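Local coordinates for amino acid ABC transporter, binding protein (Thermus thermophilus, PDB 3VV5) that binds the lysine analogue (S)-2-aminoethyl-L-cysteine, L-thialysine, as the periplasmic solute-binding component of an amino acid ABC transporter, at residues A[149-154]-A[211-216]; A[120-125]-A[188-193]. One frame throughout, in Å; residues are numbered along the deposited sequence.

Interaction 1 of 2, residues A[149-154]-A[211-216]; sequences GTTYME and LVFQER. With SLZ (L-thialysine), chain C.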
ATOM      1  N   GLY A 149      -3.572   3.105 -11.203  1.00 15.89           N
ATOM      2  CA  GLY A 149      -3.225   4.217 -10.333  1.00 15.70           C
ATOM      3  C   GLY A 149      -2.044   3.919  -9.431  1.00 14.68           C
ATOM      4  O   GLY A 149      -1.816   4.632  -8.472  1.00 14.81           O
ATOM      5  N   THR A 150      -1.294   2.867  -9.740  1.00 14.70           N
ATOM      6  CA  THR A 150      -0.171   2.472  -8.894  1.00 14.58           C
ATOM      7  C   THR A 150       1.200   2.806  -9.495  1.00 15.24           C
ATOM      8  O   THR A 150       1.357   3.053 -10.709  1.00 15.11           O
ATOM      9  CB  THR A 150      -0.192   0.961  -8.547  1.00 14.33           C
ATOM     10  OG1 THR A 150      -0.051   0.183  -9.752  1.00 14.45           O
ATOM     11  CG2 THR A 150      -1.474   0.559  -7.803  1.00 11.32           C
ATOM     12  N   THR A 151       2.204   2.793  -8.634  1.00 14.83           N
ATOM     13  CA  THR A 151       3.589   2.899  -9.053  1.00 15.33           C
ATOM     14  C   THR A 151       4.004   1.692  -9.913  1.00 15.07           C
ATOM     15  O   THR A 151       4.944   1.786 -10.680  1.00 15.83           O
ATOM     16  CB  THR A 151       4.507   3.061  -7.831  1.00 15.15           C
ATOM     17  OG1 THR A 151       4.307   1.949  -6.956  1.00 15.91           O
ATOM     18  CG2 THR A 151       4.102   4.310  -7.048  1.00 15.60           C
ATOM     19  N   TYR A 152       3.303   0.569  -9.782  1.00 15.30           N
ATOM     20  CA  TYR A 152       3.544  -0.606 -10.646  1.00 15.96           C
ATOM     21  C   TYR A 152       3.139  -0.301 -12.079  1.00 16.65           C
ATOM     22  O   TYR A 152       3.890  -0.595 -13.010  1.00 16.56           O
ATOM     23  CB  TYR A 152       2.819  -1.856 -10.116  1.00 15.60           C
ATOM     24  CG  TYR A 152       2.955  -1.994  -8.622  1.00 15.79           C
ATOM     25  CD1 TYR A 152       4.208  -1.988  -8.020  1.00 15.74           C
ATOM     26  CD2 TYR A 152       1.826  -2.083  -7.802  1.00 16.82           C
ATOM     27  CE1 TYR A 152       4.356  -2.083  -6.620  1.00 14.47           C
ATOM     28  CE2 TYR A 152       1.957  -2.171  -6.406  1.00 16.69           C
ATOM     29  CZ  TYR A 152       3.219  -2.175  -5.829  1.00 16.39           C
ATOM     30  OH  TYR A 152       3.349  -2.249  -4.452  1.00 14.35           O
ATOM     31  N   MET A 153       1.960   0.299 -12.240  1.00 17.27           N
ATOM     32  CA  MET A 153       1.515   0.804 -13.535  1.00 18.29           C
ATOM     33  C   MET A 153       2.519   1.802 -14.127  1.00 18.97           C
ATOM     34  O   MET A 153       2.924   1.660 -15.273  1.00 19.07           O
ATOM     35  CB  MET A 153       0.136   1.460 -13.403  1.00 18.12           C
ATOM     36  CG  MET A 153      -0.450   1.965 -14.721  1.00 21.34           C
ATOM     37  SD  MET A 153      -2.150   2.482 -14.538  1.00 28.04           S
ATOM     38  CE  MET A 153      -1.975   4.138 -13.899  1.00 27.59           C
ATOM     39  N   GLU A 154       2.915   2.800 -13.345  1.00 19.74           N
ATOM     40  CA  GLU A 154       3.878   3.813 -13.799  1.00 21.64           C
ATOM     41  C   GLU A 154       5.172   3.149 -14.286  1.00 21.69           C
ATOM     42  O   GLU A 154       5.683   3.481 -15.364  1.00 21.77           O
ATOM     43  CB  GLU A 154       4.146   4.823 -12.672  1.00 22.13           C
ATOM     44  CG  GLU A 154       5.343   5.759 -12.882  1.00 26.29           C
ATOM     45  CD  GLU A 154       5.698   6.550 -11.625  1.00 32.02           C
ATOM     46  OE1 GLU A 154       6.908   6.678 -11.339  1.00 35.22           O
ATOM     47  OE2 GLU A 154       4.772   7.025 -10.917  1.00 33.73           O
ATOM     48  N   LEU A 211      13.558  -7.217  -8.679  1.00 22.20           N
ATOM     49  CA  LEU A 211      13.025  -6.049  -8.021  1.00 22.37           C
ATOM     50  C   LEU A 211      13.236  -4.859  -8.953  1.00 22.16           C
ATOM     51  O   LEU A 211      14.371  -4.398  -9.161  1.00 22.93           O
ATOM     52  CB  LEU A 211      13.707  -5.873  -6.669  1.00 22.98           C
ATOM     53  CG  LEU A 211      13.349  -4.770  -5.669  1.00 23.42           C
ATOM     54  CD1 LEU A 211      12.023  -4.993  -5.022  1.00 22.19           C
ATOM     55  CD2 LEU A 211      14.432  -4.762  -4.611  1.00 24.66           C
ATOM     56  N   VAL A 212      12.130  -4.374  -9.508  1.00 21.13           N
ATOM     57  CA  VAL A 212      12.109  -3.355 -10.566  1.00 20.81           C
ATOM     58  C   VAL A 212      12.357  -1.921 -10.051  1.00 20.30           C
ATOM     59  O   VAL A 212      12.933  -1.089 -10.776  1.00 20.31           O
ATOM     60  CB  VAL A 212      10.793  -3.451 -11.376  1.00 20.78           C
ATOM     61  CG1 VAL A 212      10.533  -2.191 -12.206  1.00 22.48           C
ATOM     62  CG2 VAL A 212      10.833  -4.678 -12.295  1.00 22.18           C
ATOM     63  N   PHE A 213      11.912  -1.647  -8.821  1.00 18.34           N
ATOM     64  CA  PHE A 213      12.158  -0.367  -8.152  1.00 17.83           C
ATOM     65  C   PHE A 213      11.907  -0.504  -6.653  1.00 18.32           C
ATOM     66  O   PHE A 213      11.180  -1.406  -6.199  1.00 16.73           O
ATOM     67  CB  PHE A 213      11.297   0.778  -8.712  1.00 18.18           C
ATOM     68  CG  PHE A 213       9.826   0.608  -8.479  1.00 16.76           C
ATOM     69  CD1 PHE A 213       9.053  -0.112  -9.387  1.00 15.73           C
ATOM     70  CD2 PHE A 213       9.213   1.150  -7.350  1.00 15.39           C
ATOM     71  CE1 PHE A 213       7.693  -0.281  -9.186  1.00 16.71           C
ATOM     72  CE2 PHE A 213       7.846   0.974  -7.132  1.00 16.92           C
ATOM     73  CZ  PHE A 213       7.085   0.261  -8.051  1.00 16.54           C
ATOM     74  N   GLN A 214      12.501   0.412  -5.904  1.00 17.51           N
ATOM     75  CA  GLN A 214      12.290   0.499  -4.477  1.00 18.40           C
ATOM     76  C   GLN A 214      11.473   1.763  -4.190  1.00 17.72           C
ATOM     77  O   GLN A 214      11.509   2.720  -4.972  1.00 16.52           O
ATOM     78  CB  GLN A 214      13.632   0.536  -3.748  1.00 19.24           C
ATOM     79  CG  GLN A 214      14.467  -0.734  -3.931  1.00 23.21           C
ATOM     80  CD  GLN A 214      15.651  -0.789  -2.998  1.00 29.26           C
ATOM     81  OE1 GLN A 214      16.627  -0.034  -3.148  1.00 32.08           O
ATOM     82  NE2 GLN A 214      15.580  -1.689  -2.014  1.00 31.80           N
ATOM     83  N   GLU A 215      10.711   1.736  -3.095  1.00 17.00           N
ATOM     84  CA  GLU A 215       9.929   2.889  -2.677  1.00 16.89           C
ATOM     85  C   GLU A 215       9.767   2.976  -1.169  1.00 15.99           C
ATOM     86  O   GLU A 215       9.813   1.973  -0.464  1.00 15.72           O
ATOM     87  CB  GLU A 215       8.556   2.936  -3.375  1.00 17.66           C
ATOM     88  CG  GLU A 215       7.621   1.776  -3.081  1.00 18.10           C
ATOM     89  CD  GLU A 215       6.337   1.841  -3.926  1.00 18.48           C
ATOM     90  OE1 GLU A 215       6.208   2.782  -4.733  1.00 17.28           O
ATOM     91  OE2 GLU A 215       5.466   0.958  -3.782  1.00 15.07           O
ATOM     92  N   ARG A 216       9.603   4.205  -0.711  1.00 15.35           N
ATOM     93  CA  ARG A 216       9.228   4.541   0.661  1.00 15.21           C
ATOM     94  C   ARG A 216       7.711   4.757   0.670  1.00 13.74           C
ATOM     95  O   ARG A 216       7.188   5.507  -0.152  1.00 14.64           O
ATOM     96  CB  ARG A 216       9.966   5.817   1.101  1.00 15.30           C
ATOM     97  CG  ARG A 216      11.495   5.698   1.146  1.00 19.05           C
ATOM     98  CD  ARG A 216      12.188   7.034   1.536  1.00 24.33           C
ATOM     99  NE  ARG A 216      11.806   8.157   0.665  1.00 29.75           N
ATOM    100  CZ  ARG A 216      11.186   9.274   1.065  1.00 31.06           C
ATOM    101  NH1 ARG A 216      10.881  10.223   0.181  1.00 31.08           N
ATOM    102  NH2 ARG A 216      10.872   9.462   2.341  1.00 31.37           N
TER
HETATM  103  N   SLZ C 300       2.612   0.647  -3.531  1.00 19.97           N
HETATM  104  CA  SLZ C 300       1.425   0.880  -4.385  0.50 21.04           C
HETATM  105  CB  SLZ C 300       0.127   0.866  -3.533  0.50 19.98           C
HETATM  106  SG  SLZ C 300      -1.011  -0.563  -3.627  0.50 25.00           S
HETATM  107  CD  SLZ C 300      -2.213   0.064  -2.400  0.50 14.53           C
HETATM  108  CE  SLZ C 300      -3.510  -0.729  -2.207  0.50 13.26           C
HETATM  109  NZ  SLZ C 300      -3.990  -0.502  -0.835  0.50  3.19           N
HETATM  110  C   SLZ C 300       1.588   2.303  -4.910  1.00 20.32           C
HETATM  111  O   SLZ C 300       1.028   2.598  -5.977  0.50 19.65           O
HETATM  112  OXT SLZ C 300       2.282   3.084  -4.219  1.00 20.88           O
HETATM  113  O   HOH W   1       5.771  -1.942  -3.606  1.00 14.44           O
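T151 and E215 meet through their polar ends: the T151 hydroxyl donates to E215 OE1, with OG1 and OE1 3.0 Å apart, on the syn side of the carboxylate and 23° out of its plane. With chi1 at 57°, T151 OG1 is wedged between its own backbone N and carbonyl carbon and faces strand 206-222. E215 reaches across from that strand, extended beyond CG. Beside this bond the F213 ring presents its edge, with CZ 3.4 Å from T151 OG1 and 3.7 Å from Y152 CD1; the Y152 and F213 side chains cross at about a right angle. Helix 151-158 is capped by T150, whose OG1 accepts from M153 N. T151 N donates to the L-thialysine carboxylate oxygen O at 2.9 Å. The ligand's amino N gives one hydrogen bond to E215 OE2 at 2.9 Å and another to Y152 OH at 3.1 Å, while a water joins these two protein oxygens. R109 NH1, G104 N and the carbonyls of S102 and A101 also hydrogen-bond the ligand. The E215 carboxylate is shared between T151, which steadies one oxygen, and the ligand's amino group, whose probable positive charge the other would offset: recognition of the alpha-amino acid head group.

Interaction 2 of 2, residues A[120-125]-A[188-193]; sequences YCTGGV and TDRFVA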
ATOM      1  N   TYR A 120       6.864   2.278   6.101  1.00 12.57           N
ATOM      2  CA  TYR A 120       7.639   1.098   5.678  1.00 12.94           C
ATOM      3  C   TYR A 120       8.358   1.321   4.350  1.00 12.89           C
ATOM      4  O   TYR A 120       8.121   2.304   3.649  1.00 12.59           O
ATOM      5  CB  TYR A 120       6.823  -0.216   5.650  1.00 12.20           C
ATOM      6  CG  TYR A 120       5.789  -0.407   4.533  1.00 12.37           C
ATOM      7  CD1 TYR A 120       6.131  -1.066   3.346  1.00 12.60           C
ATOM      8  CD2 TYR A 120       4.458  -0.012   4.706  1.00 12.80           C
ATOM      9  CE1 TYR A 120       5.204  -1.284   2.337  1.00 13.54           C
ATOM     10  CE2 TYR A 120       3.497  -0.233   3.694  1.00 12.34           C
ATOM     11  CZ  TYR A 120       3.892  -0.865   2.507  1.00 13.86           C
ATOM     12  OH  TYR A 120       2.982  -1.107   1.501  1.00 11.97           O
ATOM     13  N   CYS A 121       9.261   0.405   4.050  1.00 14.20           N
ATOM     14  CA  CYS A 121      10.030   0.446   2.818  1.00 15.62           C
ATOM     15  C   CYS A 121       9.853  -0.867   2.104  1.00 15.14           C
ATOM     16  O   CYS A 121       9.680  -1.925   2.736  1.00 14.91           O
ATOM     17  CB  CYS A 121      11.503   0.730   3.097  1.00 15.92           C
ATOM     18  SG  CYS A 121      11.949   2.484   2.888  1.00 24.00           S
ATOM     19  N   THR A 122       9.881  -0.799   0.775  1.00 15.30           N
ATOM     20  CA  THR A 122       9.500  -1.936  -0.034  1.00 14.81           C
ATOM     21  C   THR A 122       9.971  -1.734  -1.470  1.00 14.37           C
ATOM     22  O   THR A 122      10.731  -0.819  -1.776  1.00 13.42           O
ATOM     23  CB  THR A 122       7.945  -2.140   0.020  1.00 15.28           C
ATOM     24  OG1 THR A 122       7.579  -3.392  -0.571  1.00 15.85           O
ATOM     25  CG2 THR A 122       7.193  -1.012  -0.693  1.00 15.44           C
ATOM     26  N   GLY A 123       9.484  -2.571  -2.367  1.00 14.83           N
ATOM     27  CA  GLY A 123       9.768  -2.361  -3.772  1.00 13.94           C
ATOM     28  C   GLY A 123       8.835  -3.167  -4.614  1.00 14.42           C
ATOM     29  O   GLY A 123       8.138  -4.061  -4.094  1.00 14.01           O
ATOM     30  N   GLY A 124       8.816  -2.841  -5.905  1.00 13.99           N
ATOM     31  CA  GLY A 124       7.956  -3.509  -6.886  1.00 14.83           C
ATOM     32  C   GLY A 124       8.713  -4.642  -7.539  1.00 14.54           C
ATOM     33  O   GLY A 124       9.884  -4.497  -7.826  1.00 15.12           O
ATOM     34  N   VAL A 125       8.043  -5.769  -7.752  1.00 15.04           N
ATOM     35  CA  VAL A 125       8.677  -6.984  -8.272  1.00 15.19           C
ATOM     36  C   VAL A 125       7.920  -7.590  -9.455  1.00 15.31           C
ATOM     37  O   VAL A 125       6.692  -7.501  -9.566  1.00 13.87           O
ATOM     38  CB  VAL A 125       8.887  -8.110  -7.177  1.00 15.15           C
ATOM     39  CG1 VAL A 125       9.991  -7.738  -6.185  1.00 17.22           C
ATOM     40  CG2 VAL A 125       7.573  -8.442  -6.441  1.00 17.30           C
ATOM     41  N   THR A 188       3.938  -6.133  -8.778  1.00 11.90           N
ATOM     42  CA  THR A 188       3.288  -5.808  -7.520  1.00 12.19           C
ATOM     43  C   THR A 188       4.330  -5.627  -6.439  1.00 12.37           C
ATOM     44  O   THR A 188       5.523  -5.690  -6.706  1.00 13.07           O
ATOM     45  CB  THR A 188       2.267  -6.933  -7.125  1.00 12.61           C
ATOM     46  OG1 THR A 188       1.443  -6.508  -6.031  1.00 15.77           O
ATOM     47  CG2 THR A 188       2.988  -8.216  -6.762  1.00 12.28           C
ATOM     48  N   ASP A 189       3.857  -5.458  -5.206  1.00 12.68           N
ATOM     49  CA  ASP A 189       4.713  -5.289  -4.039  1.00 12.04           C
ATOM     50  C   ASP A 189       5.383  -6.595  -3.635  1.00 12.54           C
ATOM     51  O   ASP A 189       4.734  -7.647  -3.619  1.00 11.54           O
ATOM     52  CB  ASP A 189       3.861  -4.752  -2.894  1.00 11.86           C
ATOM     53  CG  ASP A 189       4.636  -4.592  -1.624  1.00 13.75           C
ATOM     54  OD1 ASP A 189       5.150  -3.466  -1.359  1.00 15.29           O
ATOM     55  OD2 ASP A 189       4.716  -5.595  -0.886  1.00 15.41           O
ATOM     56  N   ARG A 190       6.660  -6.516  -3.230  1.00 12.51           N
ATOM     57  CA  ARG A 190       7.439  -7.714  -2.911  1.00 13.72           C
ATOM     58  C   ARG A 190       6.870  -8.528  -1.746  1.00 13.22           C
ATOM     59  O   ARG A 190       6.879  -9.756  -1.778  1.00 12.35           O
ATOM     60  CB  ARG A 190       8.915  -7.350  -2.645  1.00 15.07           C
ATOM     61  CG  ARG A 190       9.130  -6.360  -1.485  1.00 18.47           C
ATOM     62  CD  ARG A 190      10.609  -6.003  -1.285  1.00 25.68           C
ATOM     63  NE  ARG A 190      11.372  -7.169  -0.837  1.00 32.60           N
ATOM     64  CZ  ARG A 190      12.693  -7.304  -0.955  1.00 35.90           C
ATOM     65  NH1 ARG A 190      13.425  -6.340  -1.515  1.00 36.65           N
ATOM     66  NH2 ARG A 190      13.282  -8.408  -0.516  1.00 36.51           N
ATOM     67  N   PHE A 191       6.376  -7.839  -0.720  1.00 12.59           N
ATOM     68  CA  PHE A 191       5.751  -8.530   0.416  1.00 12.77           C
ATOM     69  C   PHE A 191       4.387  -9.106   0.055  1.00 12.44           C
ATOM     70  O   PHE A 191       4.014 -10.165   0.550  1.00 12.74           O
ATOM     71  CB  PHE A 191       5.612  -7.585   1.616  1.00 12.05           C
ATOM     72  CG  PHE A 191       6.927  -7.074   2.134  1.00 13.25           C
ATOM     73  CD1 PHE A 191       7.767  -7.911   2.878  1.00 18.01           C
ATOM     74  CD2 PHE A 191       7.327  -5.764   1.878  1.00 16.44           C
ATOM     75  CE1 PHE A 191       8.994  -7.456   3.356  1.00 17.70           C
ATOM     76  CE2 PHE A 191       8.557  -5.291   2.349  1.00 15.50           C
ATOM     77  CZ  PHE A 191       9.391  -6.142   3.087  1.00 17.82           C
ATOM     78  N   VAL A 192       3.618  -8.405  -0.777  1.00 13.06           N
ATOM     79  CA  VAL A 192       2.345  -8.990  -1.192  1.00 12.78           C
ATOM     80  C   VAL A 192       2.535 -10.198  -2.097  1.00 13.14           C
ATOM     81  O   VAL A 192       1.821 -11.188  -1.929  1.00 12.36           O
ATOM     82  CB  VAL A 192       1.180  -7.982  -1.614  1.00 14.54           C
ATOM     83  CG1 VAL A 192       1.510  -6.522  -1.423  1.00 13.81           C
ATOM     84  CG2 VAL A 192       0.468  -8.347  -2.974  1.00 12.80           C
ATOM     85  N   ALA A 193       3.526 -10.149  -2.993  1.00 12.84           N
ATOM     86  CA  ALA A 193       3.870 -11.305  -3.832  1.00 13.73           C
ATOM     87  C   ALA A 193       4.270 -12.509  -2.973  1.00 14.01           C
ATOM     88  O   ALA A 193       3.792 -13.620  -3.185  1.00 13.91           O
ATOM     89  CB  ALA A 193       5.033 -10.944  -4.773  1.00 13.50           C
TER
HETATM   90  O   HOH W   2       3.191  -1.354  -1.199  1.00 13.49           O
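T122 OG1 and D189 CG each lie anti to their own backbone N (chi1 -170° and 178°), which brings the hydroxyl and the carboxylate together, the two side chains crossing at about a right angle. The motif is an Asp N-cap at a strand-to-helix junction of the alpha/beta solute-binding protein fold: D189 caps helix 190-200, which follows directly on strand 185-189, and that strand pairs antiparallel with strand 120-129. T122 OG1 donates to D189 OD1 over 2.6 Å, approaching from above the carboxylate plane. D189 OD2 turns to the helix, where its anti lone pair takes V192 N at 3.0 Å; the bond from F191 N is weak. One carboxylate therefore ties strand and helix start together, and the N-H groups of the first turn would probably help stabilise its negative charge. On the backbone, V125 and T188 form a hydrogen-bonded pair, with V125 N 2.7 Å from T188 O. Past the end of strand 185-189, R190 N continues the link by donating to G123 O at 3.0 Å. V125 lies across the R190 side chain, its CG1 3.7 Å from R190 CB, and its other methyl packs on A193 CB. F191 brings a ring edge to C121 O, and C121 is disulfide-bonded to C259. Y120 OH, which also bonds S102, reaches the capping residue through a water: that water lies 2.7 Å from Y120 OH and donates to D189 OD1 at 2.9 Å.

The segments alternate along the chain: 120-125, 149-154, 188-193, then 211-216. The contact centres are 8 Å apart. Strands 120-129 and 206-222 are neighbours in the mixed sheet, and G124 of interaction 2 probably exchanges backbone hydrogen bonds with V212 and F213 of interaction 1. Strand 120-129 thus lies between strands 185-189 and 206-222, and the Y152 ring packs against T188 and D189. Helix starts from both contacts converge on the pocket: helix 151-158 binds the L-thialysine head group directly, whereas the D189 side chain at the start of helix 190-200 lies about 5 Å from it. The shared sheet therefore joins a first-shell contact to a neighbouring helix cap.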